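Local coordinates for CRISPR-associated protein, Cse2 family (Thermobifida fusca, PDB 4H79), which probably serves as the CasB (Cse2) subunit of the type I-E CRISPR Cascade complex, an all-helical protein thought to bind nucleic acid, at residues W61-Y70 and M81-L92; G139-L147 and D172-P180. All coordinates share one frame; numbering follows the deposited sequence.

Interaction 1. Residues W61-Y70 and M81-L92; sequences WGLILDDRFY and MEVAENSAHIAL
A knob-into-hole packing joins the two short helical turns of 61-70 to helix 80-99: the Phe69 ring is the knob, set among Met81, Ala84, Glu85 and Ala88. With CG anti to the backbone N (chi1 176°), the ring reaches across to the helix, where CZ of Phe69 comes 4.0 Å from CB of Ala84. Leu65 CD2 lies over the centre of one ring face and also touches the Ala88 methyl. The chain of Met81, bent at chi2 and chi3, brings its sulfur beside two aromatics, in oblique Met-aromatic contacts with Phe69 and Tyr70; SD of Met81 stands 3.9 Å from CE2 of Phe69. On the solvent-exposed flank, the Tyr70 hydroxyl donates a very short bond to Glu85, Tyr70 OH to Glu85 OE2 2.5 Å, and the carboxylate oxygen lies at the edge of the tyrosine ring, in its plane. The Glu85 methylenes pack on Leu65 CD1, which covers part of a Trp61 face. Trp61 turns an edge toward the face of His89 in an offset edge-to-face pair, planes at 76°, and its CZ3 is 3.8 Å from CB of His89. Farther along the helix, Ile64 CG2 meets Leu92 CG at 3.9 Å. Trp16 and Phe20 of helix 16-33 pack against Phe69, while helices 144-160 and 167-176 pack on other faces of helix 80-99.

Interaction 2. Residues G139-L147 and D172-P180; sequences GHAVTYKAL and DQLYQFRTP
The carbonyl oxygen of Leu174 takes two donors, the Tyr144 hydroxyl from across the contact and the backbone N of Phe177, three residues further on. Tyr144 OH lies 2.7 Å from Leu174 O, and the hydroxyl approaches at a C=O...donor angle of 156°, tilted 18° from the carbonyl plane. The oxygen sits at the edge of the tyrosine ring, in its plane. Tyr144 OH also packs 3.6 Å from Phe177 CB. These groups join the start of helix 144-160, N-capped by Thr143, to the C-terminal part of helix 167-176, where a type I turn from Gln176 to Thr179 leads to helix 180-195. One turn on from the cap, Leu147 has CG anti to its backbone N (chi1 177°), which sends CD2 over one face of Phe177 in a CH-pi contact, 4.0 Å from the ring centroid. Leu147 CD2 also lies 3.6 Å from Leu174 CD2; one branch of Leu147 thus touches both Leu174 and Phe177. At the ring edge, Phe177 CZ comes 3.1 Å from Gly139 O, which also accepts a hydrogen bond from Arg187 of helix 180-195. Arg178 leads away from the contact to a salt bridge with Asp80.

Helix 80-99 connects the two contacts: one side of it receives segment 61-70 in interaction 1, and other faces meet the helices of interaction 2. Their centres lie 16 Å apart, yet they touch, with Val83 against Tyr144 and Arg178, and Ser87 beside Leu174 and Tyr175. Both are partly buried, but no touching residue of interaction 2 is exposed. Interaction 1 is the larger, 500 Å² against 337 Å², and runs from a buried aliphatic and aromatic interior to the exposed side chains of Trp61 and Tyr70; its polar bond pairs two side chains. Interaction 2 joins the start of helix 144-160 to the C-terminal part of helix 167-176, and its polar bond goes to a main-chain carbonyl.

Interaction 1. Residues W61-Y70 and M81-L92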
# COMPACT_ATOMS: atom_id res chain seq x y z
N TRP A 61 -5.87 14.26 -7.91
CA TRP A 61 -5.66 13.22 -8.91
C TRP A 61 -4.35 13.27 -9.64
O TRP A 61 -3.66 12.24 -9.73
CB TRP A 61 -6.76 13.26 -9.97
CG TRP A 61 -7.76 12.20 -9.75
CD1 TRP A 61 -9.06 12.14 -10.24
CD2 TRP A 61 -7.58 11.00 -8.92
NE1 TRP A 61 -9.69 11.00 -9.78
CE2 TRP A 61 -8.85 10.28 -8.97
CE3 TRP A 61 -6.52 10.48 -8.14
CZ2 TRP A 61 -9.04 9.07 -8.28
CZ3 TRP A 61 -6.72 9.27 -7.45
CH2 TRP A 61 -7.94 8.59 -7.52
N GLY A 62 -4.05 14.44 -10.23
CA GLY A 62 -2.90 14.64 -11.14
C GLY A 62 -1.54 14.29 -10.55
O GLY A 62 -0.61 13.99 -11.31
N LEU A 63 -1.44 14.32 -9.21
CA LEU A 63 -0.21 13.92 -8.49
C LEU A 63 -0.09 12.41 -8.43
O LEU A 63 1.00 11.86 -8.56
CB LEU A 63 -0.21 14.41 -7.02
CG LEU A 63 -0.32 15.87 -6.60
CD1 LEU A 63 -0.61 15.97 -5.10
CD2 LEU A 63 0.98 16.58 -6.96
N ILE A 64 -1.21 11.76 -8.17
CA ILE A 64 -1.20 10.33 -8.03
C ILE A 64 -1.14 9.71 -9.43
O ILE A 64 -0.21 8.93 -9.72
CB ILE A 64 -2.44 9.86 -7.26
CG1 ILE A 64 -2.50 10.51 -5.89
CG2 ILE A 64 -2.46 8.34 -7.07
CD1 ILE A 64 -3.82 10.28 -5.20
N LEU A 65 -2.10 10.08 -10.30
CA LEU A 65 -2.45 9.31 -11.52
C LEU A 65 -2.24 10.13 -12.79
O LEU A 65 -2.82 11.17 -12.95
CB LEU A 65 -3.91 8.83 -11.48
CG LEU A 65 -4.34 7.85 -10.39
CD1 LEU A 65 -5.82 7.54 -10.57
CD2 LEU A 65 -3.52 6.59 -10.53
N ASP A 66 -1.39 9.66 -13.68
CA ASP A 66 -1.17 10.34 -14.97
C ASP A 66 -1.50 9.37 -16.10
O ASP A 66 -1.93 8.23 -15.85
CB ASP A 66 0.26 10.90 -15.10
CG ASP A 66 1.33 9.80 -14.99
OD1 ASP A 66 2.15 9.88 -14.07
OD2 ASP A 66 1.36 8.85 -15.79
N ASP A 67 -1.26 9.82 -17.33
CA ASP A 67 -1.77 9.07 -18.52
C ASP A 67 -1.17 7.67 -18.59
O ASP A 67 -1.77 6.77 -19.20
CB ASP A 67 -1.50 9.86 -19.82
CG ASP A 67 -0.09 10.42 -19.88
OD1 ASP A 67 0.37 11.14 -18.95
OD2 ASP A 67 0.58 10.13 -20.87
N ARG A 68 -0.01 7.46 -17.95
CA ARG A 68 0.63 6.12 -18.00
C ARG A 68 -0.25 5.08 -17.34
O ARG A 68 -0.26 3.93 -17.76
CB ARG A 68 2.03 6.14 -17.34
CG ARG A 68 3.05 6.98 -18.14
CD ARG A 68 4.36 7.07 -17.37
NE ARG A 68 4.13 7.72 -16.07
CZ ARG A 68 5.00 7.78 -15.06
NH1 ARG A 68 6.19 7.22 -15.17
NH2 ARG A 68 4.68 8.40 -13.93
N PHE A 69 -1.00 5.49 -16.32
CA PHE A 69 -1.94 4.60 -15.59
C PHE A 69 -3.09 4.11 -16.49
O PHE A 69 -3.46 2.91 -16.45
CB PHE A 69 -2.49 5.33 -14.34
CG PHE A 69 -3.53 4.55 -13.57
CD1 PHE A 69 -3.19 3.52 -12.67
CD2 PHE A 69 -4.85 4.88 -13.70
CE1 PHE A 69 -4.18 2.84 -11.96
CE2 PHE A 69 -5.84 4.21 -12.99
CZ PHE A 69 -5.52 3.19 -12.12
N TYR A 70 -3.63 5.04 -17.31
CA TYR A 70 -4.80 4.74 -18.18
C TYR A 70 -4.39 4.06 -19.47
O TYR A 70 -5.17 3.31 -20.05
CB TYR A 70 -5.63 6.02 -18.49
CG TYR A 70 -6.11 6.67 -17.19
CD1 TYR A 70 -7.24 6.16 -16.54
CD2 TYR A 70 -5.42 7.74 -16.59
CE1 TYR A 70 -7.69 6.73 -15.37
CE2 TYR A 70 -5.88 8.30 -15.40
CZ TYR A 70 -7.02 7.76 -14.80
OH TYR A 70 -7.54 8.24 -13.63
N MET A 81 -12.75 0.59 -12.98
CA MET A 81 -11.78 1.69 -13.10
C MET A 81 -11.74 2.51 -11.82
O MET A 81 -10.66 2.87 -11.36
CB MET A 81 -12.03 2.59 -14.35
CG MET A 81 -10.97 3.68 -14.56
SD MET A 81 -9.28 3.05 -14.33
CE MET A 81 -8.89 2.46 -15.98
N GLU A 82 -12.92 2.80 -11.24
CA GLU A 82 -13.02 3.60 -10.01
C GLU A 82 -12.32 2.92 -8.86
O GLU A 82 -11.76 3.61 -7.98
CB GLU A 82 -14.48 3.75 -9.61
CG GLU A 82 -14.94 5.10 -9.07
CD GLU A 82 -16.41 5.37 -9.39
OE1 GLU A 82 -17.05 4.55 -10.11
OE2 GLU A 82 -16.94 6.41 -8.94
N VAL A 83 -12.44 1.58 -8.80
CA VAL A 83 -11.82 0.80 -7.73
C VAL A 83 -10.30 0.82 -7.93
O VAL A 83 -9.56 1.01 -6.98
CB VAL A 83 -12.38 -0.64 -7.64
CG1 VAL A 83 -11.57 -1.45 -6.65
CG2 VAL A 83 -13.86 -0.61 -7.22
N ALA A 84 -9.83 0.64 -9.17
CA ALA A 84 -8.39 0.71 -9.48
C ALA A 84 -7.80 2.06 -9.14
O ALA A 84 -6.70 2.13 -8.57
CB ALA A 84 -8.16 0.39 -10.94
N GLU A 85 -8.52 3.14 -9.49
CA GLU A 85 -8.07 4.50 -9.14
C GLU A 85 -8.02 4.69 -7.62
O GLU A 85 -7.04 5.23 -7.04
CB GLU A 85 -9.01 5.54 -9.72
CG GLU A 85 -8.92 5.71 -11.21
CD GLU A 85 -9.92 6.73 -11.74
OE1 GLU A 85 -10.97 7.01 -11.10
OE2 GLU A 85 -9.69 7.26 -12.83
N ASN A 86 -9.08 4.23 -6.95
CA ASN A 86 -9.09 4.26 -5.49
C ASN A 86 -7.97 3.41 -4.82
O ASN A 86 -7.33 3.83 -3.82
CB ASN A 86 -10.48 3.88 -4.97
CG ASN A 86 -10.65 4.23 -3.50
OD1 ASN A 86 -10.11 5.25 -2.99
ND2 ASN A 86 -11.36 3.37 -2.79
N SER A 87 -7.70 2.24 -5.38
CA SER A 87 -6.61 1.40 -4.89
C SER A 87 -5.26 2.08 -5.02
O SER A 87 -4.46 2.00 -4.08
CB SER A 87 -6.59 0.05 -5.62
OG SER A 87 -7.84 -0.61 -5.41
N ALA A 88 -5.00 2.71 -6.17
CA ALA A 88 -3.76 3.50 -6.38
C ALA A 88 -3.70 4.67 -5.40
O ALA A 88 -2.63 4.96 -4.79
CB ALA A 88 -3.68 4.06 -7.79
N HIS A 89 -4.84 5.32 -5.22
CA HIS A 89 -4.90 6.47 -4.28
C HIS A 89 -4.58 6.04 -2.84
O HIS A 89 -3.77 6.71 -2.10
CB HIS A 89 -6.32 7.07 -4.35
CG HIS A 89 -6.53 8.24 -3.43
ND1 HIS A 89 -5.53 9.10 -3.14
CD2 HIS A 89 -7.64 8.67 -2.71
CE1 HIS A 89 -5.97 10.04 -2.30
NE2 HIS A 89 -7.27 9.79 -2.04
N ILE A 90 -5.20 4.92 -2.39
CA ILE A 90 -4.90 4.41 -1.03
C ILE A 90 -3.41 4.03 -0.89
O ILE A 90 -2.75 4.37 0.13
CB ILE A 90 -5.81 3.19 -0.66
CG1 ILE A 90 -7.28 3.62 -0.65
CG2 ILE A 90 -5.37 2.55 0.67
CD1 ILE A 90 -8.29 2.46 -0.68
N ALA A 91 -2.89 3.30 -1.90
CA ALA A 91 -1.49 2.86 -1.81
C ALA A 91 -0.55 4.05 -1.71
O ALA A 91 0.42 4.02 -0.89
CB ALA A 91 -1.12 1.98 -3.00
N LEU A 92 -0.73 5.06 -2.58
CA LEU A 92 0.14 6.26 -2.56
C LEU A 92 0.04 7.01 -1.25
O LEU A 92 1.07 7.50 -0.73
CB LEU A 92 -0.23 7.24 -3.69
CG LEU A 92 0.64 7.12 -4.96
CD1 LEU A 92 2.09 7.54 -4.72
CD2 LEU A 92 0.64 5.75 -5.45

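Interaction 2. Residues G139-L147 and D172-P180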
# COMPACT_ATOMS: atom_id res chain seq x y z
N GLY A 139 -8.21 -7.73 6.85
CA GLY A 139 -8.72 -8.38 5.66
C GLY A 139 -10.20 -8.56 5.66
O GLY A 139 -10.75 -8.91 4.65
N HIS A 140 -10.83 -8.33 6.82
CA HIS A 140 -12.28 -8.47 6.93
C HIS A 140 -13.05 -7.14 6.85
O HIS A 140 -14.27 -7.12 7.03
CB HIS A 140 -12.64 -9.29 8.18
CG HIS A 140 -12.37 -10.78 8.03
ND1 HIS A 140 -11.41 -11.43 8.72
CD2 HIS A 140 -12.96 -11.75 7.19
CE1 HIS A 140 -11.39 -12.73 8.37
NE2 HIS A 140 -12.35 -12.93 7.45
N ALA A 141 -12.36 -6.03 6.54
CA ALA A 141 -13.02 -4.70 6.28
C ALA A 141 -14.11 -4.83 5.23
O ALA A 141 -13.89 -5.43 4.17
CB ALA A 141 -11.98 -3.62 5.84
N VAL A 142 -15.28 -4.26 5.53
CA VAL A 142 -16.47 -4.32 4.64
C VAL A 142 -16.44 -3.23 3.56
O VAL A 142 -17.06 -3.37 2.55
CB VAL A 142 -17.80 -4.24 5.44
CG1 VAL A 142 -17.90 -5.43 6.38
CG2 VAL A 142 -17.94 -2.90 6.20
N THR A 143 -15.70 -2.16 3.79
CA THR A 143 -15.58 -1.08 2.79
C THR A 143 -14.12 -0.71 2.56
O THR A 143 -13.24 -0.95 3.42
CB THR A 143 -16.31 0.21 3.27
OG1 THR A 143 -15.66 0.69 4.46
CG2 THR A 143 -17.84 -0.04 3.58
N TYR A 144 -13.85 -0.06 1.42
CA TYR A 144 -12.49 0.42 1.14
C TYR A 144 -12.04 1.48 2.14
O TYR A 144 -10.87 1.54 2.48
CB TYR A 144 -12.36 0.98 -0.27
CG TYR A 144 -12.06 -0.11 -1.23
CD1 TYR A 144 -10.72 -0.47 -1.47
CD2 TYR A 144 -13.08 -0.80 -1.88
CE1 TYR A 144 -10.41 -1.50 -2.33
CE2 TYR A 144 -12.77 -1.83 -2.75
CZ TYR A 144 -11.44 -2.18 -2.98
OH TYR A 144 -11.08 -3.22 -3.83
N LYS A 145 -12.98 2.32 2.58
CA LYS A 145 -12.66 3.29 3.65
C LYS A 145 -12.13 2.59 4.93
O LYS A 145 -11.15 3.04 5.55
CB LYS A 145 -13.87 4.17 3.96
CG LYS A 145 -13.71 5.06 5.18
CD LYS A 145 -14.43 6.39 4.96
CE LYS A 145 -15.38 6.66 6.12
NZ LYS A 145 -15.41 8.07 6.57
N ALA A 146 -12.79 1.51 5.35
CA ALA A 146 -12.38 0.79 6.56
C ALA A 146 -11.06 0.09 6.30
O ALA A 146 -10.19 0.06 7.18
CB ALA A 146 -13.46 -0.21 7.00
N LEU A 147 -10.91 -0.48 5.10
CA LEU A 147 -9.70 -1.17 4.73
C LEU A 147 -8.50 -0.20 4.77
O LEU A 147 -7.45 -0.53 5.34
CB LEU A 147 -9.82 -1.79 3.33
CG LEU A 147 -8.58 -2.50 2.77
CD1 LEU A 147 -8.07 -3.61 3.71
CD2 LEU A 147 -8.92 -3.05 1.35
N ASP A 172 -1.97 -3.84 -6.15
CA ASP A 172 -2.64 -4.98 -6.79
C ASP A 172 -3.67 -5.65 -5.89
O ASP A 172 -4.80 -5.98 -6.33
CB ASP A 172 -1.66 -6.01 -7.30
CG ASP A 172 -1.16 -5.67 -8.71
OD1 ASP A 172 -1.70 -4.74 -9.39
OD2 ASP A 172 -0.22 -6.34 -9.15
N GLN A 173 -3.26 -5.85 -4.64
CA GLN A 173 -4.06 -6.60 -3.67
C GLN A 173 -5.27 -5.75 -3.25
O GLN A 173 -6.40 -6.29 -3.14
CB GLN A 173 -3.20 -6.98 -2.42
CG GLN A 173 -2.14 -8.01 -2.76
CD GLN A 173 -1.31 -8.37 -1.60
OE1 GLN A 173 -1.05 -7.53 -0.70
NE2 GLN A 173 -0.85 -9.62 -1.57
N LEU A 174 -5.05 -4.42 -3.06
CA LEU A 174 -6.13 -3.49 -2.84
C LEU A 174 -7.21 -3.62 -3.97
O LEU A 174 -8.41 -3.75 -3.67
CB LEU A 174 -5.63 -2.05 -2.74
CG LEU A 174 -4.99 -1.69 -1.37
CD1 LEU A 174 -4.17 -0.41 -1.38
CD2 LEU A 174 -6.07 -1.51 -0.30
N TYR A 175 -6.79 -3.59 -5.24
CA TYR A 175 -7.68 -3.78 -6.38
C TYR A 175 -8.34 -5.17 -6.32
O TYR A 175 -9.55 -5.30 -6.45
CB TYR A 175 -6.91 -3.53 -7.72
CG TYR A 175 -7.67 -3.66 -8.96
CD1 TYR A 175 -8.84 -2.93 -9.15
CD2 TYR A 175 -7.23 -4.50 -10.03
CE1 TYR A 175 -9.57 -3.03 -10.33
CE2 TYR A 175 -7.97 -4.60 -11.19
CZ TYR A 175 -9.10 -3.83 -11.33
OH TYR A 175 -9.80 -3.92 -12.42
N GLN A 176 -7.54 -6.21 -6.05
CA GLN A 176 -8.05 -7.59 -6.00
C GLN A 176 -9.16 -7.78 -4.96
O GLN A 176 -9.99 -8.65 -5.11
CB GLN A 176 -6.90 -8.58 -5.74
CG GLN A 176 -7.28 -10.04 -5.82
CD GLN A 176 -6.08 -10.94 -5.71
OE1 GLN A 176 -4.98 -10.48 -5.35
NE2 GLN A 176 -6.27 -12.23 -5.98
N PHE A 177 -9.17 -6.92 -3.94
CA PHE A 177 -10.15 -6.96 -2.86
C PHE A 177 -11.60 -6.73 -3.31
O PHE A 177 -12.51 -6.97 -2.51
CB PHE A 177 -9.78 -5.91 -1.80
CG PHE A 177 -9.74 -6.45 -0.42
CD1 PHE A 177 -10.80 -6.22 0.44
CD2 PHE A 177 -8.67 -7.21 0.01
CE1 PHE A 177 -10.79 -6.75 1.70
CE2 PHE A 177 -8.65 -7.77 1.28
CZ PHE A 177 -9.72 -7.53 2.13
N ARG A 178 -11.84 -6.31 -4.55
CA ARG A 178 -13.22 -5.84 -4.92
C ARG A 178 -14.23 -6.93 -4.92
O ARG A 178 -15.42 -6.62 -4.89
CB ARG A 178 -13.37 -5.32 -6.34
CG ARG A 178 -12.19 -4.85 -7.05
CD ARG A 178 -12.39 -5.13 -8.53
NE ARG A 178 -11.18 -5.83 -8.96
CZ ARG A 178 -11.08 -6.43 -10.12
NH1 ARG A 178 -12.08 -6.40 -10.87
NH2 ARG A 178 -9.98 -7.08 -10.47
N THR A 179 -13.78 -8.20 -5.07
CA THR A 179 -14.71 -9.38 -5.13
C THR A 179 -14.50 -10.24 -3.88
O THR A 179 -13.40 -10.24 -3.29
CB THR A 179 -14.52 -10.25 -6.42
OG1 THR A 179 -13.27 -10.97 -6.36
CG2 THR A 179 -14.64 -9.38 -7.79
N PRO A 180 -15.53 -10.98 -3.44
CA PRO A 180 -15.30 -11.84 -2.25
C PRO A 180 -14.18 -12.85 -2.50
O PRO A 180 -13.34 -13.11 -1.62
CB PRO A 180 -16.64 -12.57 -2.07
CG PRO A 180 -17.63 -11.69 -2.77
CD PRO A 180 -16.92 -11.07 -3.94